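Local atomic coordinates of hypothetical protein (Ruminococcus gnavus, PDB entry 4QAN), a protein that is of unknown function but adopts a cystatin-like fold as a divergent member of the NTF2-like superfamily and can bind a magnesium ion. Residues Tyr98-Glu104 against Ile170-Lys174; Ile229-Glu233 against Met302-Leu307. Residues are numbered along the deposited sequence.

Contact 1. Residues Tyr98-Glu104 against Ile170-Lys174; sequences YIEQFEE and IHSLK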
# COMPACT_ATOMS: atom_id res chain seq x y z
N TYR A 98 2.19 -5.66 4.38
CA TYR A 98 1.83 -6.65 5.41
C TYR A 98 1.68 -8.08 4.86
O TYR A 98 2.07 -9.04 5.53
CB TYR A 98 0.57 -6.24 6.17
CG TYR A 98 0.80 -5.16 7.21
CD1 TYR A 98 1.70 -5.36 8.24
CD2 TYR A 98 0.11 -3.95 7.16
CE1 TYR A 98 1.92 -4.39 9.19
CE2 TYR A 98 0.32 -2.97 8.12
CZ TYR A 98 1.23 -3.19 9.14
OH TYR A 98 1.47 -2.23 10.10
N ILE A 99 1.13 -8.22 3.66
CA ILE A 99 1.00 -9.52 3.02
C ILE A 99 2.39 -10.11 2.84
O ILE A 99 2.60 -11.29 3.10
CB ILE A 99 0.23 -9.45 1.68
CG1 ILE A 99 -1.25 -9.13 1.96
CG2 ILE A 99 0.31 -10.79 0.95
CD1 ILE A 99 -2.07 -8.68 0.77
N GLU A 100 3.33 -9.29 2.42
CA GLU A 100 4.68 -9.75 2.20
C GLU A 100 5.41 -10.13 3.47
O GLU A 100 6.16 -11.10 3.46
CB GLU A 100 5.46 -8.73 1.41
CG GLU A 100 4.98 -8.73 -0.01
CD GLU A 100 5.46 -7.55 -0.78
OE1 GLU A 100 5.85 -6.56 -0.14
OE2 GLU A 100 5.43 -7.64 -2.03
N GLN A 101 5.17 -9.41 4.56
CA GLN A 101 5.68 -9.85 5.85
C GLN A 101 5.10 -11.21 6.19
O GLN A 101 5.83 -12.12 6.54
CB GLN A 101 5.34 -8.86 6.95
CG GLN A 101 6.03 -7.52 6.78
CD GLN A 101 6.25 -6.80 8.09
OE1 GLN A 101 5.43 -6.87 9.00
NE2 GLN A 101 7.38 -6.10 8.19
N PHE A 102 3.78 -11.33 6.05
CA PHE A 102 3.10 -12.58 6.36
C PHE A 102 3.68 -13.72 5.53
O PHE A 102 4.04 -14.76 6.07
CB PHE A 102 1.60 -12.42 6.09
CG PHE A 102 0.80 -13.63 6.45
CD1 PHE A 102 0.37 -13.83 7.75
CD2 PHE A 102 0.45 -14.56 5.47
CE1 PHE A 102 -0.39 -14.94 8.07
CE2 PHE A 102 -0.31 -15.67 5.78
CZ PHE A 102 -0.73 -15.86 7.09
N GLU A 103 3.79 -13.51 4.22
CA GLU A 103 4.29 -14.57 3.32
C GLU A 103 5.74 -14.95 3.65
O GLU A 103 6.07 -16.14 3.72
CB GLU A 103 4.16 -14.14 1.86
CG GLU A 103 2.71 -14.08 1.37
CD GLU A 103 2.56 -13.50 -0.03
OE1 GLU A 103 3.51 -12.87 -0.52
OE2 GLU A 103 1.49 -13.65 -0.64
N GLU A 104 6.58 -13.94 3.87
CA GLU A 104 7.98 -14.18 4.22
C GLU A 104 8.12 -15.06 5.48
O GLU A 104 8.82 -16.08 5.45
CB GLU A 104 8.71 -12.86 4.40
CG GLU A 104 10.19 -13.02 4.69
CD GLU A 104 10.93 -11.70 4.77
OE1 GLU A 104 10.38 -10.66 4.34
OE2 GLU A 104 12.08 -11.71 5.25
N ILE A 170 -0.36 -4.80 15.72
CA ILE A 170 0.99 -5.04 15.26
C ILE A 170 1.33 -4.06 14.15
O ILE A 170 0.68 -4.07 13.12
CB ILE A 170 1.15 -6.46 14.69
CG1 ILE A 170 0.80 -7.50 15.76
CG2 ILE A 170 2.55 -6.66 14.14
CD1 ILE A 170 1.53 -7.33 17.08
N HIS A 171 2.33 -3.21 14.37
CA HIS A 171 2.84 -2.32 13.32
C HIS A 171 3.74 -3.07 12.35
O HIS A 171 3.76 -2.76 11.15
CB HIS A 171 3.64 -1.16 13.92
CG HIS A 171 4.28 -0.30 12.88
ND1 HIS A 171 3.55 0.48 12.01
CD2 HIS A 171 5.58 -0.13 12.54
CE1 HIS A 171 4.36 1.10 11.19
NE2 HIS A 171 5.60 0.75 11.49
N SER A 172 4.52 -4.00 12.87
CA SER A 172 5.40 -4.80 12.03
C SER A 172 5.63 -6.17 12.60
O SER A 172 5.72 -6.34 13.81
CB SER A 172 6.74 -4.09 11.84
OG SER A 172 7.53 -4.73 10.85
N LEU A 173 5.71 -7.16 11.71
CA LEU A 173 5.98 -8.56 12.07
C LEU A 173 7.49 -8.82 12.11
O LEU A 173 7.92 -9.95 12.33
CB LEU A 173 5.33 -9.51 11.05
CG LEU A 173 3.86 -9.83 11.29
CD1 LEU A 173 2.94 -8.68 10.88
CD2 LEU A 173 3.51 -11.10 10.52
N LYS A 174 8.25 -7.77 11.82
CA LYS A 174 9.70 -7.77 11.92
C LYS A 174 10.15 -6.50 12.64
O LYS A 174 9.50 -5.46 12.58
CB LYS A 174 10.30 -7.85 10.52
CG LYS A 174 9.85 -9.10 9.78
CD LYS A 174 10.71 -9.39 8.56
CE LYS A 174 10.41 -8.44 7.42
NZ LYS A 174 11.52 -8.48 6.43
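Gln101 lies over the backbone at Ser172 and Leu173 and uses both ends of its amide there: its OE1 accepts from Leu173 N at 2.7 Å, nearly in line at 169°, while its NE2 donates to Ser172 OG at 3.0 Å. A buried amide suits this place because it can offer an acceptor and a donor side by side, meeting polar groups where the chain leaves its strand. Ser172 OG in turn donates to the carbonyl O of Lys174 at 2.7 Å, so the serine relays the helix's bond into the turn.

One helical turn earlier, Tyr98 reaches in the same direction. Its OH donates to the carbonyl O of His171 at 2.6 Å, and its ring flanks Leu173, with Tyr98 CD1 4.4 Å from Leu173 CD1. The long, flat side chain spans the gap to the strand while filling it with apolar surface. Leu173 also brings its CD2 within 4.4 Å of Phe102 CA, packing against the helix backbone. At the more exposed end, Lys174 NZ forms a salt bridge with Glu104 OE1 at 3.2 Å and also bonds to the carbonyl O of Ile183; the long, kinked lysine brings its ammonium within reach of both.

The chain turns a corner at His171, which with Ser172 forms a classic beta bulge opposite Thr160. Helix 87-108 thus holds the bulged end of strand 167-172, which pairs antiparallel with strand 153-164 and at Ile170 also bonds to the backbone of Gly49 and Ala51, while Ile99 turns to helix 254-275 and Phe102 packs on helices 27-39 and 43-48.

Contact 2. Residues Ile229-Glu233 against Met302-Leu307; sequences IYAIE and MVYLDL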
# COMPACT_ATOMS: atom_id res chain seq x y z
N ILE A 229 -9.02 9.61 -14.71
CA ILE A 229 -8.62 10.97 -14.37
C ILE A 229 -9.72 11.76 -13.62
O ILE A 229 -9.42 12.55 -12.74
CB ILE A 229 -8.11 11.73 -15.62
CG1 ILE A 229 -6.84 11.04 -16.16
CG2 ILE A 229 -7.88 13.21 -15.33
CD1 ILE A 229 -5.70 10.91 -15.16
N TYR A 230 -10.98 11.52 -13.95
CA TYR A 230 -12.07 12.17 -13.24
C TYR A 230 -12.10 11.72 -11.78
O TYR A 230 -12.31 12.53 -10.87
CB TYR A 230 -13.42 11.86 -13.90
CG TYR A 230 -14.63 12.45 -13.17
CD1 TYR A 230 -14.86 13.82 -13.17
CD2 TYR A 230 -15.54 11.63 -12.49
CE1 TYR A 230 -15.96 14.37 -12.51
CE2 TYR A 230 -16.64 12.16 -11.82
CZ TYR A 230 -16.85 13.53 -11.84
OH TYR A 230 -17.94 14.06 -11.20
N ALA A 231 -11.90 10.42 -11.55
CA ALA A 231 -11.78 9.89 -10.19
C ALA A 231 -10.67 10.59 -9.37
O ALA A 231 -10.86 10.96 -8.19
CB ALA A 231 -11.52 8.39 -10.24
N ILE A 232 -9.52 10.78 -10.00
CA ILE A 232 -8.40 11.50 -9.39
C ILE A 232 -8.78 12.94 -9.04
O ILE A 232 -8.54 13.40 -7.92
CB ILE A 232 -7.15 11.42 -10.31
CG1 ILE A 232 -6.59 9.98 -10.24
CG2 ILE A 232 -6.08 12.42 -9.88
CD1 ILE A 232 -5.51 9.63 -11.25
N GLU A 233 -9.44 13.62 -9.99
CA GLU A 233 -9.91 14.99 -9.78
C GLU A 233 -10.85 15.11 -8.59
O GLU A 233 -10.81 16.12 -7.88
CB GLU A 233 -10.62 15.50 -11.03
CG GLU A 233 -9.75 15.62 -12.28
CD GLU A 233 -10.55 15.79 -13.55
OE1 GLU A 233 -11.79 15.64 -13.49
OE2 GLU A 233 -9.96 16.09 -14.61
N MSE A 302 -5.17 18.66 -7.52
CA MSE A 302 -5.55 17.56 -8.41
C MSE A 302 -6.90 17.79 -9.04
O MSE A 302 -7.22 17.21 -10.09
CB MSE A 302 -5.54 16.21 -7.67
CG MSE A 302 -4.13 15.78 -7.30
SE MSE A 302 -3.10 15.43 -8.95
CE MSE A 302 -1.37 15.91 -8.17
N VAL A 303 -7.73 18.64 -8.44
CA VAL A 303 -9.00 18.99 -9.05
C VAL A 303 -8.79 19.76 -10.37
O VAL A 303 -9.71 19.88 -11.17
CB VAL A 303 -9.88 19.78 -8.07
CG1 VAL A 303 -9.33 21.17 -7.84
CG2 VAL A 303 -11.29 19.87 -8.61
N TYR A 304 -7.60 20.29 -10.59
CA TYR A 304 -7.27 20.95 -11.85
C TYR A 304 -6.28 20.16 -12.67
O TYR A 304 -5.57 20.71 -13.51
CB TYR A 304 -6.75 22.37 -11.58
CG TYR A 304 -7.78 23.22 -10.87
CD1 TYR A 304 -9.04 23.43 -11.44
CD2 TYR A 304 -7.50 23.81 -9.64
CE1 TYR A 304 -9.99 24.20 -10.80
CE2 TYR A 304 -8.45 24.59 -9.00
CZ TYR A 304 -9.69 24.77 -9.58
OH TYR A 304 -10.65 25.53 -8.96
N LEU A 305 -6.23 18.85 -12.45
CA LEU A 305 -5.58 17.98 -13.40
C LEU A 305 -6.60 17.68 -14.48
O LEU A 305 -7.58 16.98 -14.22
CB LEU A 305 -5.10 16.70 -12.75
CG LEU A 305 -4.48 15.72 -13.74
CD1 LEU A 305 -3.14 16.25 -14.19
CD2 LEU A 305 -4.35 14.36 -13.11
N ASP A 306 -6.36 18.22 -15.67
CA ASP A 306 -7.24 18.05 -16.81
C ASP A 306 -6.58 17.29 -17.92
O ASP A 306 -5.42 17.52 -18.27
CB ASP A 306 -7.66 19.40 -17.37
CG ASP A 306 -8.81 20.02 -16.60
OD1 ASP A 306 -9.84 19.34 -16.46
OD2 ASP A 306 -8.66 21.18 -16.15
N LEU A 307 -7.36 16.40 -18.51
CA LEU A 307 -6.98 15.70 -19.70
C LEU A 307 -7.36 16.59 -20.92
O LEU A 307 -8.49 17.00 -21.07
CB LEU A 307 -7.74 14.37 -19.69
CG LEU A 307 -7.17 13.12 -20.33
CD1 LEU A 307 -5.76 12.79 -19.86
CD2 LEU A 307 -8.13 11.99 -20.00
O HOH W 1 -10.12 15.86 -17.42
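Ile229 begins the contact with a branched apolar side chain directed at the strand: its CD1 lies 4.2 Å from Leu305 CD2, and its CG1 lies 4.2 Å from Leu307 CD2. Ile232, one turn on, continues this buried seam, its CG2 standing 4.1 Å from Leu305 CD2 and 4.3 Å from SE of Met302, an apolar neighbour modelled as selenomethionine. Glu233 closes the segment where the backbones come nearest, its CA making a CA-H...O contact of 3.5 Å with Met302 O. The flexible acid extends along the strand, bringing OE2 2.6 Å from Leu305 O and 3.7 Å from Asp306 OD1, crowding that would fit an acid holding its proton; a water donates to Glu233 OE2 (2.8 Å) and accepts from Leu307 N (3.0 Å). The axes of helix segment 229-233 and strand segment 305-307 run nearly antiparallel (163°), 8.6 Å apart at their closest. A helix packed by its apolar side on a curled sheet, here helix 221-234 against strands 305-314 and 322-331, is characteristic of the cystatin-like fold.

Contact 1 closes before contact 2 opens along the chain, and the two lie on opposite sides of the molecule's centre, their own centres 34 Å apart and their nearest atoms about 22 Å apart. Each joins a helix to a different sheet, consistent with two cystatin-like halves in a single chain. Helix 254-275 lies between them: it touches Ile99 and Glu103 from the first helix, with Lys258 forming a salt bridge to Glu103, and packs against Ile232 and Met302 of the second contact. Both contacts lie away from Ser360, a magnesium-binding residue that carries no ion in this chain; each is packing within its own half.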